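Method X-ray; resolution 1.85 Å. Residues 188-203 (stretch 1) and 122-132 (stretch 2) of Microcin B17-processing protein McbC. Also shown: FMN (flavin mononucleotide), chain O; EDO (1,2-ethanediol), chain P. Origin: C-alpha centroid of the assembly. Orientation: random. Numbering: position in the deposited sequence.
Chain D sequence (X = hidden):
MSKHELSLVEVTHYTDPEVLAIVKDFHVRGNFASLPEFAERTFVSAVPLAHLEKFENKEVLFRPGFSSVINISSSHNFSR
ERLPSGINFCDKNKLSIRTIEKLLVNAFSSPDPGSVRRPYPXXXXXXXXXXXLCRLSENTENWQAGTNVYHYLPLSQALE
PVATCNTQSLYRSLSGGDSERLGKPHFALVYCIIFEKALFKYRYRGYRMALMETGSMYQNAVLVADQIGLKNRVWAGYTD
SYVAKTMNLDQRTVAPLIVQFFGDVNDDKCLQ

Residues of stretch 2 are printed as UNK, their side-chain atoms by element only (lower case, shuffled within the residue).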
# COMPACT_ATOMS: atom_id res chain seq x y z
N ALA D 188 -12.58 27.06 -17.43
CA ALA D 188 -12.59 26.12 -16.32
C ALA D 188 -11.77 26.62 -15.17
O ALA D 188 -10.85 27.39 -15.34
CB ALA D 188 -12.07 24.77 -16.77
N LEU D 189 -12.11 26.15 -13.97
CA LEU D 189 -11.20 26.22 -12.84
C LEU D 189 -10.68 24.82 -12.60
O LEU D 189 -11.44 23.84 -12.70
CB LEU D 189 -11.88 26.79 -11.59
CG LEU D 189 -12.37 28.24 -11.71
CD1 LEU D 189 -13.05 28.63 -10.41
CD2 LEU D 189 -11.23 29.20 -12.07
N VAL D 190 -9.38 24.72 -12.32
CA VAL D 190 -8.74 23.46 -11.98
C VAL D 190 -8.14 23.60 -10.57
O VAL D 190 -7.32 24.49 -10.32
CB VAL D 190 -7.65 23.08 -12.99
CG1 VAL D 190 -7.09 21.71 -12.68
CG2 VAL D 190 -8.19 23.09 -14.41
N TYR D 191 -8.57 22.74 -9.65
CA TYR D 191 -8.15 22.78 -8.26
C TYR D 191 -7.07 21.74 -8.07
O TYR D 191 -7.31 20.56 -8.36
CB TYR D 191 -9.33 22.51 -7.32
CG TYR D 191 -10.47 23.46 -7.47
CD1 TYR D 191 -10.59 24.56 -6.63
CD2 TYR D 191 -11.43 23.28 -8.49
CE1 TYR D 191 -11.64 25.47 -6.79
CE2 TYR D 191 -12.50 24.17 -8.65
CZ TYR D 191 -12.60 25.26 -7.79
OH TYR D 191 -13.64 26.13 -7.90
N CYS D 192 -5.91 22.16 -7.58
CA CYS D 192 -4.73 21.30 -7.50
C CYS D 192 -4.16 21.23 -6.09
O CYS D 192 -4.06 22.25 -5.42
CB CYS D 192 -3.64 21.82 -8.42
SG CYS D 192 -4.16 21.83 -10.16
N ILE D 193 -3.77 20.04 -5.69
CA ILE D 193 -3.13 19.80 -4.41
C ILE D 193 -1.61 19.87 -4.55
O ILE D 193 -1.03 19.23 -5.44
CB ILE D 193 -3.52 18.42 -3.81
CG1 ILE D 193 -2.94 18.28 -2.39
CG2 ILE D 193 -3.09 17.24 -4.68
CD1 ILE D 193 -3.41 17.02 -1.71
N ILE D 194 -0.96 20.63 -3.68
CA ILE D 194 0.49 20.57 -3.53
C ILE D 194 0.77 19.54 -2.45
O ILE D 194 0.52 19.81 -1.27
CB ILE D 194 1.07 21.95 -3.15
CG1 ILE D 194 0.72 22.96 -4.24
CG2 ILE D 194 2.60 21.84 -2.96
CD1 ILE D 194 1.21 24.35 -3.92
N PHE D 195 1.31 18.39 -2.81
CA PHE D 195 1.38 17.26 -1.87
C PHE D 195 2.10 17.61 -0.58
O PHE D 195 1.59 17.36 0.51
CB PHE D 195 2.03 16.03 -2.48
CG PHE D 195 1.20 15.40 -3.57
CD1 PHE D 195 0.05 14.69 -3.27
CD2 PHE D 195 1.58 15.52 -4.90
CE1 PHE D 195 -0.70 14.09 -4.27
CE2 PHE D 195 0.83 14.92 -5.92
CZ PHE D 195 -0.32 14.21 -5.59
N GLU D 196 3.27 18.20 -0.72
CA GLU D 196 4.08 18.46 0.46
C GLU D 196 3.48 19.51 1.38
O GLU D 196 3.64 19.40 2.58
CB GLU D 196 5.53 18.77 0.07
CG GLU D 196 6.23 17.50 -0.42
CD GLU D 196 7.74 17.63 -0.58
OE1 GLU D 196 8.42 18.10 0.38
OE2 GLU D 196 8.25 17.21 -1.64
N LYS D 197 2.77 20.50 0.83
CA LYS D 197 2.06 21.48 1.64
C LYS D 197 0.89 20.84 2.38
O LYS D 197 0.60 21.23 3.51
CB LYS D 197 1.57 22.64 0.81
CG LYS D 197 1.10 23.81 1.67
CD LYS D 197 1.66 25.10 1.15
CE LYS D 197 1.03 26.28 1.86
NZ LYS D 197 0.03 27.02 1.02
N ALA D 198 0.23 19.85 1.77
CA ALA D 198 -0.86 19.12 2.46
C ALA D 198 -0.36 18.17 3.56
O ALA D 198 -1.11 17.88 4.49
CB ALA D 198 -1.70 18.34 1.46
N LEU D 199 0.87 17.68 3.45
CA LEU D 199 1.35 16.62 4.33
C LEU D 199 2.31 17.07 5.44
O LEU D 199 2.43 16.38 6.46
CB LEU D 199 2.02 15.52 3.48
CG LEU D 199 1.06 14.84 2.49
CD1 LEU D 199 1.84 13.95 1.54
CD2 LEU D 199 0.01 14.02 3.20
N PHE D 200 3.00 18.19 5.24
CA PHE D 200 4.15 18.49 6.09
C PHE D 200 3.84 18.67 7.57
O PHE D 200 4.65 18.30 8.39
CB PHE D 200 5.01 19.64 5.55
CG PHE D 200 4.49 21.00 5.84
CD1 PHE D 200 3.28 21.44 5.33
CD2 PHE D 200 5.24 21.88 6.59
CE1 PHE D 200 2.84 22.70 5.56
CE2 PHE D 200 4.79 23.16 6.84
CZ PHE D 200 3.58 23.56 6.34
N LYS D 201 2.67 19.22 7.90
CA LYS D 201 2.29 19.42 9.30
C LYS D 201 1.56 18.24 9.95
O LYS D 201 1.90 17.80 11.08
CB LYS D 201 1.40 20.68 9.43
CG LYS D 201 1.03 21.00 10.89
CD LYS D 201 0.26 22.29 11.07
CE LYS D 201 -0.09 22.54 12.54
NZ LYS D 201 -1.07 23.62 12.68
N TYR D 202 0.50 17.79 9.28
CA TYR D 202 -0.43 16.80 9.82
C TYR D 202 -0.22 15.36 9.33
O TYR D 202 -0.97 14.46 9.75
CB TYR D 202 -1.86 17.20 9.48
CG TYR D 202 -2.24 18.52 10.08
CD1 TYR D 202 -2.31 18.66 11.47
CD2 TYR D 202 -2.52 19.62 9.29
CE1 TYR D 202 -2.65 19.88 12.05
CE2 TYR D 202 -2.87 20.85 9.87
CZ TYR D 202 -2.93 20.96 11.24
OH TYR D 202 -3.26 22.16 11.83
N ARG D 203 0.75 15.15 8.43
CA ARG D 203 1.01 13.85 7.84
C ARG D 203 -0.23 13.36 7.03
O ARG D 203 -0.85 14.17 6.34
CB ARG D 203 1.52 12.86 8.90
CG ARG D 203 2.77 13.32 9.66
CD ARG D 203 3.01 12.45 10.89
NE ARG D 203 3.19 11.05 10.55
CZ ARG D 203 4.28 10.50 10.02
NH1 ARG D 203 5.37 11.23 9.80
NH2 ARG D 203 4.28 9.21 9.69
N UNK D 122 -9.36 26.40 6.48
CA UNK D 122 -8.35 25.41 6.11
C UNK D 122 -7.62 24.92 7.35
O UNK D 122 -7.27 25.73 8.23
o UNK D 122 -6.29 25.13 4.83
c UNK D 122 -7.33 26.03 5.12
N UNK D 123 -7.40 23.61 7.44
CA UNK D 123 -6.64 23.05 8.55
C UNK D 123 -5.29 23.74 8.71
O UNK D 123 -4.53 23.84 7.75
N UNK D 124 -5.05 24.26 9.91
CA UNK D 124 -3.82 24.98 10.23
C UNK D 124 -3.58 26.26 9.45
O UNK D 124 -2.46 26.76 9.46
N UNK D 125 -4.63 26.78 8.81
CA UNK D 125 -4.52 27.91 7.89
C UNK D 125 -3.43 27.71 6.82
O UNK D 125 -2.78 28.67 6.40
c UNK D 125 -4.29 29.18 8.68
N UNK D 126 -3.25 26.48 6.38
CA UNK D 126 -2.17 26.16 5.43
C UNK D 126 -2.57 26.33 3.96
O UNK D 126 -1.70 26.58 3.11
c UNK D 126 0.18 25.43 7.27
c UNK D 126 -0.76 23.10 7.32
c UNK D 126 -1.07 24.57 7.09
c UNK D 126 -1.66 24.74 5.69
N UNK D 127 -3.85 26.20 3.65
CA UNK D 127 -4.36 26.42 2.27
C UNK D 127 -3.52 25.73 1.18
O UNK D 127 -2.93 26.40 0.31
c UNK D 127 -7.62 29.44 4.56
c UNK D 127 -7.94 28.82 3.35
o UNK D 127 -8.64 29.88 5.36
c UNK D 127 -6.29 29.58 4.94
c UNK D 127 -5.59 28.49 2.89
c UNK D 127 -6.93 28.35 2.53
c UNK D 127 -5.28 29.07 4.12
c UNK D 127 -4.52 27.92 2.01
N UNK D 128 -3.50 24.39 1.19
CA UNK D 128 -2.63 23.66 0.25
C UNK D 128 -3.16 23.50 -1.17
O UNK D 128 -2.49 22.86 -1.98
c UNK D 128 -4.11 23.46 2.17
c UNK D 128 -3.84 22.09 1.58
c UNK D 128 -2.52 22.26 0.90
N UNK D 129 -4.35 24.01 -1.46
CA UNK D 129 -5.00 23.82 -2.73
C UNK D 129 -4.82 25.08 -3.54
O UNK D 129 -5.09 26.17 -3.05
c UNK D 129 -6.51 23.50 -2.57
c UNK D 129 -6.69 22.27 -1.71
c UNK D 129 -5.95 21.04 -2.19
c UNK D 129 -7.21 23.36 -3.92
N UNK D 130 -4.37 24.92 -4.77
CA UNK D 130 -4.17 26.03 -5.70
C UNK D 130 -5.27 26.02 -6.76
O UNK D 130 -5.72 24.95 -7.20
o UNK D 130 -1.32 27.01 -3.27
o UNK D 130 -1.75 28.27 -4.99
c UNK D 130 -1.58 27.14 -4.49
c UNK D 130 -1.67 25.89 -5.36
c UNK D 130 -2.81 25.91 -6.37
N UNK D 131 -5.72 27.21 -7.15
CA UNK D 131 -6.72 27.35 -8.21
C UNK D 131 -6.05 27.86 -9.49
O UNK D 131 -5.39 28.91 -9.49
c UNK D 131 -8.92 28.37 -8.94
c UNK D 131 -8.41 28.08 -6.51
c UNK D 131 -7.83 28.37 -7.87
N UNK D 132 -6.28 27.14 -10.58
CA UNK D 132 -5.81 27.54 -11.88
C UNK D 132 -7.02 27.85 -12.77
O UNK D 132 -8.07 27.22 -12.66
c UNK D 132 -2.19 25.37 -10.10
c UNK D 132 -3.60 26.30 -11.83
c UNK D 132 -1.07 26.02 -10.63
c UNK D 132 -3.44 25.53 -10.69
c UNK D 132 -4.95 26.45 -12.48
c UNK D 132 -2.47 26.92 -12.37
c UNK D 132 -1.21 26.78 -11.78
N1 FMN O . -9.11 24.35 14.20
C2 FMN O . -8.71 23.84 15.40
O2 FMN O . -8.56 24.64 16.34
N3 FMN O . -8.47 22.52 15.58
C4 FMN O . -8.63 21.61 14.59
O4 FMN O . -8.42 20.39 14.78
C4A FMN O . -9.05 22.09 13.25
N5 FMN O . -9.22 21.25 12.20
C5A FMN O . -9.62 21.72 10.99
C6 FMN O . -9.80 20.83 9.94
C7 FMN O . -10.21 21.27 8.68
C7M FMN O . -10.38 20.27 7.56
C8 FMN O . -10.48 22.71 8.46
C8M FMN O . -10.92 23.19 7.11
C9 FMN O . -10.31 23.62 9.50
C9A FMN O . -9.89 23.18 10.78
N10 FMN O . -9.71 24.08 11.87
C10 FMN O . -9.29 23.55 13.12
C1' FMN O . -9.96 25.52 11.76
C2' FMN O . -8.75 26.20 11.16
O2' FMN O . -7.67 26.19 12.12
C3' FMN O . -9.13 27.62 10.71
O3' FMN O . -10.05 27.55 9.61
C4' FMN O . -7.92 28.45 10.28
O4' FMN O . -7.05 28.63 11.40
C5' FMN O . -8.29 29.84 9.76
O5' FMN O . -9.01 30.54 10.77
P FMN O . -10.49 31.10 10.49
O1P FMN O . -11.35 29.90 10.16
O2P FMN O . -10.87 31.74 11.82
O3P FMN O . -10.25 32.06 9.37
C1 EDO P . -4.99 24.51 14.33
O1 EDO P . -3.91 25.02 13.55
C2 EDO P . -5.63 23.40 13.53
O2 EDO P . -6.23 23.92 12.33
O HOH W 1 -0.53 26.01 11.22

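Position 122 carries one carbon and then one oxygen, which makes no contact with stretch 1; the oxygen accepts a hydrogen bond from N of position 127 at 2.9 Å. A carbon bearing a single oxygen is Ser122, whose N also gives a weak hydrogen bond to FMN O3' (3.4 Å).

Position 123 has no side-chain atoms, and its C lies 3.9 Å from Tyr202 CE2; hence Gly123. Position 124 is likewise bare. Its phi of 63° favours glycine, and an ideal CB would sit 2.7 Å from Tyr202 OH, a clash; hence Gly124. Gly124 CA approaches Tyr202 OH to 3.3 Å, while Gly124 N donates to EDO O2 (2.7 Å). A water bridges Gly124 O (2.7 Å) and Lys201 NZ (2.9 Å).

Position 125 has one carbon, its CA-to-CB bond pointing away from stretch 1: Ala125.

Position 126 shows four carbons, forked at the second, lying among Phe200, Lys201 and Tyr202: Leu126. Its CD1 lies 3.9 Å from Lys201 CB and 4.0 Å from Tyr202 CE2; its CD2 is 4.0 Å from Phe200 CZ.

Position 127 has one carbon leading to a six-carbon ring that bears an oxygen; the CA-to-CB bond points away from stretch 1: Tyr127. Position 128 has three carbons closing a ring onto the backbone N, with CB 4.0 Å from Ala198 CB; this is Pro128.

Position 129 has four carbons, forked at the first, one arm two carbons long, against Ile193 and Tyr191: Ile129. Its CD1 reaches Ile193 CB at 3.9 Å, and its CG2 lies at the edge of the Tyr191 ring. Position 130 has three carbons, the third carrying two oxygens, packed on Ile194: Glu130. Its CG lies 3.6 Å from Ile194 CD1, while OE2 stays 4.5 Å from Lys197 NZ, beyond a salt bridge.

Position 131 has one carbon carrying two others, touching Leu189 and Tyr191, thus Val131, with CG1 4.0 Å from Leu189 CD2 and CG2 4.1 Å from Tyr191 CD1. Position 132 has one carbon and a six-carbon ring without oxygen, beside Cys192: Phe132. Its CD1 lies 3.8 Å from Cys192 SG.

The contact combines an antiparallel strand pair with a loop packed against Lys197 and Ala198 in the helix and against Phe200, Lys201 and Tyr202. Val190 N donates to Phe132 O (2.8 Å) and Phe132 N to Val190 O (2.9 Å); Cys192 N donates to Glu130 O (2.8 Å) and Glu130 N to Cys192 O (2.8 Å). The side chains of these pairs share one face, while those of Tyr191–Val131 and Ile193–Ile129 occupy the other. Ile194 N extends the ladder to Pro128 O (3.2 Å). Beyond it, Lys197 NZ donates to Leu126 O (2.7 Å) and Tyr127 O (3.1 Å), tying the helix to loop carbonyls. Altogether 914 Å² is buried, summed over both stretches.

Stretch 2 (122-132) SGGALYPIEVF
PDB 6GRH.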